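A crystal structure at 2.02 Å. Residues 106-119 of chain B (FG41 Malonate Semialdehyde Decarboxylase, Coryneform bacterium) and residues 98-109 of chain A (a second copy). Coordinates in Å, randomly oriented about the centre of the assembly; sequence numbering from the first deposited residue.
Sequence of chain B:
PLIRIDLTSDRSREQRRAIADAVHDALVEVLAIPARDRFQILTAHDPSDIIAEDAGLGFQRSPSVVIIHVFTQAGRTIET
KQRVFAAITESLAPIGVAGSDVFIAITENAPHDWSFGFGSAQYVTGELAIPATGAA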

# COMPACT_ATOMS: atom_id res chain seq x y z
N ILE B 106 7.66 -3.49 6.48
CA ILE B 106 8.55 -3.08 5.40
C ILE B 106 8.31 -3.92 4.16
O ILE B 106 8.13 -5.14 4.23
CB ILE B 106 10.03 -3.21 5.81
CG1 ILE B 106 10.34 -2.24 6.96
CG2 ILE B 106 10.93 -2.92 4.62
CD1 ILE B 106 11.72 -2.42 7.54
N THR B 107 8.31 -3.26 3.01
CA THR B 107 8.08 -3.91 1.73
C THR B 107 9.13 -3.42 0.76
O THR B 107 9.33 -2.22 0.60
CB THR B 107 6.68 -3.58 1.19
OG1 THR B 107 5.71 -3.91 2.19
CG2 THR B 107 6.40 -4.35 -0.09
N GLU B 108 9.82 -4.36 0.11
CA GLU B 108 10.99 -4.02 -0.67
C GLU B 108 10.77 -4.11 -2.17
O GLU B 108 9.88 -4.83 -2.64
CB GLU B 108 12.17 -4.92 -0.28
CG GLU B 108 12.63 -4.74 1.16
CD GLU B 108 13.74 -5.70 1.54
OE1 GLU B 108 13.75 -6.84 1.02
OE2 GLU B 108 14.60 -5.32 2.35
N ASN B 109 11.58 -3.37 -2.91
CA ASN B 109 11.62 -3.47 -4.36
C ASN B 109 13.03 -3.13 -4.83
O ASN B 109 13.98 -3.24 -4.06
CB ASN B 109 10.57 -2.55 -4.99
CG ASN B 109 10.78 -1.09 -4.64
OD1 ASN B 109 11.88 -0.67 -4.28
ND2 ASN B 109 9.71 -0.30 -4.74
N ALA B 110 13.18 -2.73 -6.09
CA ALA B 110 14.50 -2.45 -6.64
C ALA B 110 14.65 -0.98 -7.03
O ALA B 110 13.67 -0.26 -7.14
CB ALA B 110 14.76 -3.35 -7.83
N PRO B 111 15.90 -0.54 -7.25
CA PRO B 111 16.22 0.82 -7.69
C PRO B 111 15.49 1.22 -8.97
O PRO B 111 15.06 2.37 -9.10
CB PRO B 111 17.73 0.75 -7.94
CG PRO B 111 18.21 -0.28 -6.99
CD PRO B 111 17.12 -1.31 -6.95
N HIS B 112 15.35 0.28 -9.89
CA HIS B 112 14.69 0.55 -11.17
C HIS B 112 13.17 0.59 -11.02
O HIS B 112 12.45 0.69 -12.02
CB HIS B 112 15.09 -0.50 -12.21
CG HIS B 112 14.97 -1.91 -11.72
ND1 HIS B 112 16.07 -2.64 -11.32
CD2 HIS B 112 13.90 -2.72 -11.56
CE1 HIS B 112 15.68 -3.85 -10.94
NE2 HIS B 112 14.37 -3.92 -11.08
N ASP B 113 12.68 0.51 -9.79
CA ASP B 113 11.25 0.58 -9.53
C ASP B 113 10.84 1.96 -9.03
O ASP B 113 9.78 2.11 -8.42
CB ASP B 113 10.85 -0.47 -8.48
CG ASP B 113 11.01 -1.90 -8.97
OD1 ASP B 113 10.61 -2.18 -10.12
OD2 ASP B 113 11.53 -2.74 -8.21
N TRP B 114 11.66 2.97 -9.30
CA TRP B 114 11.41 4.32 -8.79
C TRP B 114 11.53 5.42 -9.84
O TRP B 114 12.55 5.53 -10.53
CB TRP B 114 12.37 4.64 -7.64
CG TRP B 114 12.25 3.72 -6.48
CD1 TRP B 114 12.97 2.59 -6.25
CD2 TRP B 114 11.34 3.85 -5.38
NE1 TRP B 114 12.58 2.01 -5.07
CE2 TRP B 114 11.58 2.76 -4.51
CE3 TRP B 114 10.36 4.78 -5.04
CZ2 TRP B 114 10.86 2.58 -3.33
CZ3 TRP B 114 9.65 4.60 -3.86
CH2 TRP B 114 9.90 3.51 -3.03
N SER B 115 10.48 6.23 -9.95
CA SER B 115 10.54 7.48 -10.70
C SER B 115 10.27 8.63 -9.73
O SER B 115 9.21 8.68 -9.11
CB SER B 115 9.52 7.50 -11.83
OG SER B 115 9.62 8.69 -12.58
N PHE B 116 11.22 9.55 -9.62
CA PHE B 116 11.07 10.69 -8.72
C PHE B 116 10.49 11.90 -9.44
O PHE B 116 10.39 12.98 -8.86
CB PHE B 116 12.42 11.05 -8.08
CG PHE B 116 12.93 10.01 -7.13
CD1 PHE B 116 12.73 10.15 -5.77
CD2 PHE B 116 13.62 8.90 -7.59
CE1 PHE B 116 13.20 9.20 -4.88
CE2 PHE B 116 14.10 7.95 -6.70
CZ PHE B 116 13.88 8.10 -5.35
N GLY B 117 10.12 11.72 -10.70
CA GLY B 117 9.49 12.77 -11.48
C GLY B 117 10.05 12.89 -12.89
O GLY B 117 11.03 12.24 -13.24
N PHE B 118 9.40 13.73 -13.70
CA PHE B 118 9.88 14.04 -15.04
C PHE B 118 10.01 12.80 -15.92
O PHE B 118 10.81 12.78 -16.86
CB PHE B 118 11.21 14.78 -14.95
CG PHE B 118 11.19 15.93 -13.99
CD1 PHE B 118 10.62 17.14 -14.36
CD2 PHE B 118 11.71 15.81 -12.72
CE1 PHE B 118 10.58 18.20 -13.47
CE2 PHE B 118 11.68 16.87 -11.83
CZ PHE B 118 11.11 18.07 -12.21
N GLY B 119 9.23 11.77 -15.61
CA GLY B 119 9.18 10.57 -16.43
C GLY B 119 10.50 9.82 -16.47
O GLY B 119 10.77 9.10 -17.43
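Chain A (98-109) AGSDVFIAITEN

How does the backbone of chain A run along chain B? Residues 102-109 of chain A form one extended strand, and the short strand 114-115 of chain B lies antiparallel beside it. Trp114(B) pairs with Ala105(A) and Ser115(B) with Ile104(A), each pair with CA atoms 5.0 Å apart; Phe116(B) and Gly117(B) continue the register opposite Phe103(A) and Val102(A) at the same CA-CA spacing. The earlier strand of chain B, 106-109, instead crosses strand 102-109 almost at right angles, at 96°, with the axes 6.7 Å apart at closest approach. There the two copies of one threonine meet, Thr107(B) CG2 lying 3.8 Å from Thr107(A) CG2.

Which hydrogen bonds hold the strands together? Ser115(B) and Ile104(A) form a closed pair: Ser115(B) N donates to Ile104(A) O and Ile104(A) N to Ser115(B) O, both at 2.9 Å and nearly linear. Ile106(A) N extends the ladder to Asp113(B) O at 3.0 Å. The carbonyl of Ile106(A) is taken up by a side chain, with Asn109(B) ND2 2.9 Å from Ile106(A) O. At the far end, Phe118(B) N reaches Gly99(A) O at 2.9 Å.

Where do the aromatic side chains meet? Phe103(A) touches both Trp114(B) and Phe116(B), the three rings forming a triangle. Its edge is directed toward the face of Phe116(B), offset, with planes at 86° and Phe103(A) CE1 3.7 Å from Phe116(B) CD1. With Trp114(B) the contact is rim to rim, Phe103(A) CZ lying 3.6 Å from Trp114(B) CZ3; that same CZ3 of Trp114(B) is 3.8 Å from Ala105(A) CB. On the sheet face opposite Trp114(B) and Ala105(A), Ser115(B) CB and Ile104(A) CB are 4.0 Å apart.

Why do glycines fit where the chains turn past each other? Gly117(B) CA approaches Val102(A) O to 3.2 Å in a CA-H...O contact, and a CB on Gly117(B) would lie only 3.1 Å from Gly99(A) O; its backbone angles by themselves also call for glycine. Gly99(A) lies under one face of the Phe118(B) ring, where a CB would come within 3.2 Å of Phe118(B) CD1.

How are the polar ends accommodated? Asp113(B) OD1 and Glu108(A) OE2, like charges, stay 4.5 Å apart, and a water bridges the same two side chains by donating to Asp113(B) OD2 at 2.9 Å and Glu108(A) OE1 at 2.6 Å. A second water links Glu108(A) N, at 2.8 Å, to Glu108(B) O, at 2.9 Å.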

# COMPACT_ATOMS: atom_id res chain seq x y z
N ALA A 98 2.27 18.77 -13.73
CA ALA A 98 3.64 19.04 -14.12
C ALA A 98 4.52 17.83 -13.84
O ALA A 98 4.21 17.02 -12.97
CB ALA A 98 4.17 20.25 -13.37
N GLY A 99 5.62 17.71 -14.59
CA GLY A 99 6.53 16.59 -14.42
C GLY A 99 7.12 16.55 -13.03
O GLY A 99 7.46 15.48 -12.52
N SER A 100 7.22 17.72 -12.41
CA SER A 100 7.81 17.84 -11.08
C SER A 100 6.90 17.27 -10.00
O SER A 100 7.35 16.96 -8.90
CB SER A 100 8.06 19.31 -10.78
OG SER A 100 6.85 20.04 -10.85
N ASP A 101 5.62 17.12 -10.33
CA ASP A 101 4.62 16.77 -9.33
C ASP A 101 4.22 15.30 -9.40
O ASP A 101 3.29 14.87 -8.72
CB ASP A 101 3.39 17.65 -9.51
CG ASP A 101 3.68 19.12 -9.24
OD1 ASP A 101 4.75 19.41 -8.66
OD2 ASP A 101 2.84 19.97 -9.60
N VAL A 102 4.94 14.52 -10.21
CA VAL A 102 4.66 13.10 -10.33
C VAL A 102 5.71 12.28 -9.58
O VAL A 102 6.90 12.60 -9.61
CB VAL A 102 4.64 12.65 -11.80
CG1 VAL A 102 4.18 11.20 -11.90
CG2 VAL A 102 3.75 13.55 -12.62
N PHE A 103 5.25 11.23 -8.91
CA PHE A 103 6.14 10.30 -8.23
C PHE A 103 5.55 8.90 -8.40
O PHE A 103 4.39 8.67 -8.08
CB PHE A 103 6.26 10.66 -6.75
CG PHE A 103 7.14 9.73 -5.97
CD1 PHE A 103 8.47 10.06 -5.72
CD2 PHE A 103 6.65 8.53 -5.48
CE1 PHE A 103 9.28 9.20 -4.99
CE2 PHE A 103 7.46 7.67 -4.76
CZ PHE A 103 8.77 8.01 -4.52
N ILE A 104 6.35 7.98 -8.93
CA ILE A 104 5.86 6.65 -9.26
C ILE A 104 6.71 5.57 -8.60
O ILE A 104 7.94 5.63 -8.63
CB ILE A 104 5.86 6.42 -10.79
CG1 ILE A 104 5.12 7.56 -11.50
CG2 ILE A 104 5.23 5.08 -11.12
CD1 ILE A 104 5.17 7.48 -13.00
N ALA A 105 6.05 4.59 -8.01
CA ALA A 105 6.74 3.47 -7.38
C ALA A 105 6.15 2.15 -7.85
O ALA A 105 4.94 2.04 -8.07
CB ALA A 105 6.64 3.57 -5.87
N ILE A 106 7.00 1.14 -8.01
CA ILE A 106 6.56 -0.18 -8.43
C ILE A 106 6.89 -1.22 -7.36
O ILE A 106 8.00 -1.26 -6.84
CB ILE A 106 7.22 -0.60 -9.76
CG1 ILE A 106 6.86 0.40 -10.86
CG2 ILE A 106 6.78 -2.01 -10.15
CD1 ILE A 106 7.24 -0.06 -12.26
N THR A 107 5.90 -2.05 -7.02
CA THR A 107 6.09 -3.12 -6.05
C THR A 107 5.56 -4.42 -6.64
O THR A 107 4.42 -4.47 -7.12
CB THR A 107 5.36 -2.81 -4.72
OG1 THR A 107 5.91 -1.62 -4.14
CG2 THR A 107 5.51 -3.97 -3.74
N GLU A 108 6.38 -5.46 -6.61
CA GLU A 108 6.10 -6.66 -7.40
C GLU A 108 5.59 -7.86 -6.59
O GLU A 108 5.79 -7.94 -5.38
CB GLU A 108 7.36 -7.07 -8.17
CG GLU A 108 7.75 -6.08 -9.26
CD GLU A 108 9.00 -6.49 -10.02
OE1 GLU A 108 9.92 -7.07 -9.39
OE2 GLU A 108 9.06 -6.24 -11.24
N ASN A 109 4.93 -8.77 -7.29
CA ASN A 109 4.50 -10.04 -6.72
C ASN A 109 4.36 -11.10 -7.81
O ASN A 109 4.83 -10.89 -8.93
CB ASN A 109 3.19 -9.88 -5.94
CG ASN A 109 2.04 -9.42 -6.82
OD1 ASN A 109 2.15 -9.36 -8.04
ND2 ASN A 109 0.91 -9.10 -6.19
O HOH W 1 8.87 -5.20 -5.38
O HOH W 2 11.96 -5.38 -9.39